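Local coordinates for protein aquaporin AqpM (Methanothermobacter marburgensis str. Marburg, PDB 2F2B) that forms a tetrameric membrane channel that lets water cross in either direction along the osmotic gradient and also passes some glycerol, at residues W90-F95 with L235-Y240. Numbering follows the deposited sequence.
Sequences WSVKKF and LAALTY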
ATOM      1  N   TRP A  90      27.869 -11.804   5.934  1.00 16.17           N
ATOM      2  CA  TRP A  90      29.141 -12.403   6.327  1.00 17.80           C
ATOM      3  C   TRP A  90      29.759 -13.191   5.168  1.00 18.40           C
ATOM      4  O   TRP A  90      30.967 -13.108   4.928  1.00 19.11           O
ATOM      5  CB  TRP A  90      28.931 -13.336   7.523  1.00 17.88           C
ATOM      6  CG  TRP A  90      30.097 -14.245   7.788  1.00 21.28           C
ATOM      7  CD1 TRP A  90      31.290 -13.909   8.366  1.00 22.13           C
ATOM      8  CD2 TRP A  90      30.193 -15.632   7.444  1.00 22.96           C
ATOM      9  NE1 TRP A  90      32.123 -15.005   8.404  1.00 23.22           N
ATOM     10  CE2 TRP A  90      31.475 -16.075   7.845  1.00 23.82           C
ATOM     11  CE3 TRP A  90      29.319 -16.545   6.835  1.00 23.40           C
ATOM     12  CZ2 TRP A  90      31.905 -17.393   7.655  1.00 24.92           C
ATOM     13  CZ3 TRP A  90      29.749 -17.858   6.645  1.00 26.15           C
ATOM     14  CH2 TRP A  90      31.031 -18.267   7.057  1.00 25.73           C
ATOM     15  N   SER A  91      28.931 -13.944   4.447  1.00 17.55           N
ATOM     16  CA  SER A  91      29.417 -14.763   3.337  1.00 19.80           C
ATOM     17  C   SER A  91      30.131 -13.974   2.242  1.00 20.27           C
ATOM     18  O   SER A  91      30.951 -14.533   1.516  1.00 22.92           O
ATOM     19  CB  SER A  91      28.271 -15.588   2.726  1.00 18.75           C
ATOM     20  OG  SER A  91      27.387 -14.788   1.961  1.00 20.39           O
ATOM     21  N   VAL A  92      29.829 -12.685   2.115  1.00 20.37           N
ATOM     22  CA  VAL A  92      30.489 -11.864   1.107  1.00 21.00           C
ATOM     23  C   VAL A  92      31.382 -10.796   1.738  1.00 21.35           C
ATOM     24  O   VAL A  92      31.656  -9.758   1.135  1.00 21.05           O
ATOM     25  CB  VAL A  92      29.466 -11.195   0.147  1.00 21.70           C
ATOM     26  CG1 VAL A  92      28.839 -12.254  -0.748  1.00 20.40           C
ATOM     27  CG2 VAL A  92      28.391 -10.467   0.939  1.00 20.88           C
ATOM     28  N   LYS A  93      31.825 -11.066   2.963  1.00 22.45           N
ATOM     29  CA  LYS A  93      32.715 -10.172   3.703  1.00 23.63           C
ATOM     30  C   LYS A  93      32.172  -8.766   3.928  1.00 24.11           C
ATOM     31  O   LYS A  93      32.913  -7.784   3.846  1.00 23.88           O
ATOM     32  CB  LYS A  93      34.067 -10.091   2.984  1.00 26.12           C
ATOM     33  CG  LYS A  93      34.645 -11.452   2.627  1.00 28.81           C
ATOM     34  CD  LYS A  93      34.731 -12.359   3.847  1.00 33.68           C
ATOM     35  CE  LYS A  93      35.148 -13.772   3.465  1.00 35.64           C
ATOM     36  NZ  LYS A  93      35.141 -14.688   4.643  1.00 38.83           N
ATOM     37  N   LYS A  94      30.880  -8.668   4.224  1.00 22.53           N
ATOM     38  CA  LYS A  94      30.258  -7.374   4.470  1.00 22.85           C
ATOM     39  C   LYS A  94      29.879  -7.222   5.940  1.00 21.81           C
ATOM     40  O   LYS A  94      29.281  -6.225   6.337  1.00 23.25           O
ATOM     41  CB  LYS A  94      29.019  -7.208   3.588  1.00 23.41           C
ATOM     42  CG  LYS A  94      29.323  -7.176   2.097  1.00 24.22           C
ATOM     43  CD  LYS A  94      30.146  -5.954   1.730  1.00 26.71           C
ATOM     44  CE  LYS A  94      30.442  -5.913   0.238  1.00 27.79           C
ATOM     45  NZ  LYS A  94      31.232  -4.701  -0.113  1.00 28.94           N
ATOM     46  N   PHE A  95      30.226  -8.226   6.741  1.00 21.21           N
ATOM     47  CA  PHE A  95      29.954  -8.214   8.176  1.00 20.27           C
ATOM     48  C   PHE A  95      30.968  -9.150   8.825  1.00 20.51           C
ATOM     49  O   PHE A  95      31.167 -10.274   8.365  1.00 19.94           O
ATOM     50  CB  PHE A  95      28.530  -8.700   8.471  1.00 18.78           C
ATOM     51  CG  PHE A  95      28.088  -8.458   9.891  1.00 16.75           C
ATOM     52  CD1 PHE A  95      27.891  -7.164  10.363  1.00 17.39           C
ATOM     53  CD2 PHE A  95      27.874  -9.523  10.756  1.00 17.19           C
ATOM     54  CE1 PHE A  95      27.486  -6.935  11.682  1.00 16.48           C
ATOM     55  CE2 PHE A  95      27.470  -9.304  12.076  1.00 16.79           C
ATOM     56  CZ  PHE A  95      27.276  -8.008  12.537  1.00 15.97           C
ATOM     57  N   LEU A 235      23.075 -17.656  -1.423  1.00 15.42           N
ATOM     58  CA  LEU A 235      23.027 -17.769  -2.878  1.00 16.33           C
ATOM     59  C   LEU A 235      22.828 -16.396  -3.520  1.00 15.92           C
ATOM     60  O   LEU A 235      23.440 -16.090  -4.543  1.00 15.27           O
ATOM     61  CB  LEU A 235      21.896 -18.709  -3.314  1.00 18.32           C
ATOM     62  CG  LEU A 235      22.080 -20.207  -3.042  1.00 21.33           C
ATOM     63  CD1 LEU A 235      20.854 -20.972  -3.529  1.00 22.81           C
ATOM     64  CD2 LEU A 235      23.330 -20.711  -3.751  1.00 22.88           C
ATOM     65  N   ALA A 236      21.978 -15.569  -2.914  1.00 14.13           N
ATOM     66  CA  ALA A 236      21.709 -14.227  -3.435  1.00 13.29           C
ATOM     67  C   ALA A 236      22.925 -13.318  -3.292  1.00 14.15           C
ATOM     68  O   ALA A 236      23.263 -12.565  -4.208  1.00 14.57           O
ATOM     69  CB  ALA A 236      20.507 -13.609  -2.703  1.00 14.42           C
ATOM     70  N   ALA A 237      23.577 -13.384  -2.137  1.00 14.51           N
ATOM     71  CA  ALA A 237      24.755 -12.561  -1.889  1.00 15.53           C
ATOM     72  C   ALA A 237      25.853 -12.905  -2.894  1.00 15.87           C
ATOM     73  O   ALA A 237      26.470 -12.014  -3.477  1.00 15.27           O
ATOM     74  CB  ALA A 237      25.253 -12.777  -0.461  1.00 15.28           C
ATOM     75  N   LEU A 238      26.082 -14.200  -3.102  1.00 16.18           N
ATOM     76  CA  LEU A 238      27.104 -14.654  -4.044  1.00 16.65           C
ATOM     77  C   LEU A 238      26.753 -14.287  -5.485  1.00 16.57           C
ATOM     78  O   LEU A 238      27.632 -13.945  -6.279  1.00 15.34           O
ATOM     79  CB  LEU A 238      27.290 -16.170  -3.922  1.00 18.31           C
ATOM     80  CG  LEU A 238      27.899 -16.640  -2.596  1.00 18.95           C
ATOM     81  CD1 LEU A 238      27.873 -18.154  -2.522  1.00 20.34           C
ATOM     82  CD2 LEU A 238      29.321 -16.119  -2.474  1.00 20.04           C
ATOM     83  N   THR A 239      25.468 -14.358  -5.815  1.00 14.41           N
ATOM     84  CA  THR A 239      24.995 -14.019  -7.152  1.00 14.62           C
ATOM     85  C   THR A 239      25.197 -12.529  -7.423  1.00 15.69           C
ATOM     86  O   THR A 239      25.662 -12.141  -8.494  1.00 16.07           O
ATOM     87  CB  THR A 239      23.496 -14.357  -7.316  1.00 14.42           C
ATOM     88  OG1 THR A 239      23.308 -15.770  -7.184  1.00 15.21           O
ATOM     89  CG2 THR A 239      22.988 -13.909  -8.680  1.00 16.40           C
ATOM     90  N   TYR A 240      24.854 -11.694  -6.447  1.00 14.28           N
ATOM     91  CA  TYR A 240      25.010 -10.257  -6.618  1.00 14.97           C
ATOM     92  C   TYR A 240      26.483  -9.911  -6.814  1.00 16.24           C
ATOM     93  O   TYR A 240      26.834  -9.111  -7.681  1.00 16.50           O
ATOM     94  CB  TYR A 240      24.460  -9.509  -5.402  1.00 14.93           C
ATOM     95  CG  TYR A 240      24.398  -8.016  -5.602  1.00 13.84           C
ATOM     96  CD1 TYR A 240      25.472  -7.197  -5.246  1.00 15.46           C
ATOM     97  CD2 TYR A 240      23.279  -7.423  -6.184  1.00 14.68           C
ATOM     98  CE1 TYR A 240      25.430  -5.822  -5.468  1.00 15.86           C
ATOM     99  CE2 TYR A 240      23.228  -6.051  -6.413  1.00 15.01           C
ATOM    100  CZ  TYR A 240      24.304  -5.259  -6.054  1.00 15.56           C
ATOM    101  OH  TYR A 240      24.261  -3.906  -6.291  1.00 16.36           O
TER
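Val-92, just past the end of helix 83-91, packs on Ala-237 of helix 224-243, a close approach of two buried residues whose CA atoms are 6.5 Å apart; the small alanine side chain probably helps to allow it. The CG1 branch of Val-92 does most of the touching. It lies against the methyl of Ala-237, CG1 to CB 3.6 Å, and equally near the carbonyl oxygen of that residue. With CG1 anti to the carbonyl carbon (chi1 -70°), this branch sits beside the valine's own backbone N and points at the alanine methyl, and CG2 lies behind it as the more distant branch, 4.1 Å from Ala-237 CB. The end of Leu-238, its CD2, comes nearer than the direction of its CB would suggest and lies 4.3 Å from Val-92 CG1, at the edge of the contact. Ser-91 adds a polar atom to this apolar patch: its OG rests 3.8 Å from Ala-237 CB, a van der Waals approach; the hydroxyl finds its polar partner in Gly-88 O, one turn back. Helix 83-91 begins within the first NPA motif, Asn-82 to Ala-84, and is one of the two half-membrane helices of the aquaporin fold; here its C-terminal end packs on the last long helix of the chain. It closes in a Schellman motif, with Lys-93 as the C-prime residue at positive phi, Lys-93 N bonded to Trp-90 O and Lys-94 N to Leu-89 O. Val-92 also touches Gln-241, and Ser-91 reaches Val-234. Elsewhere on helix 224-243, Thr-239 meets Ile-13 of a neighbouring subunit.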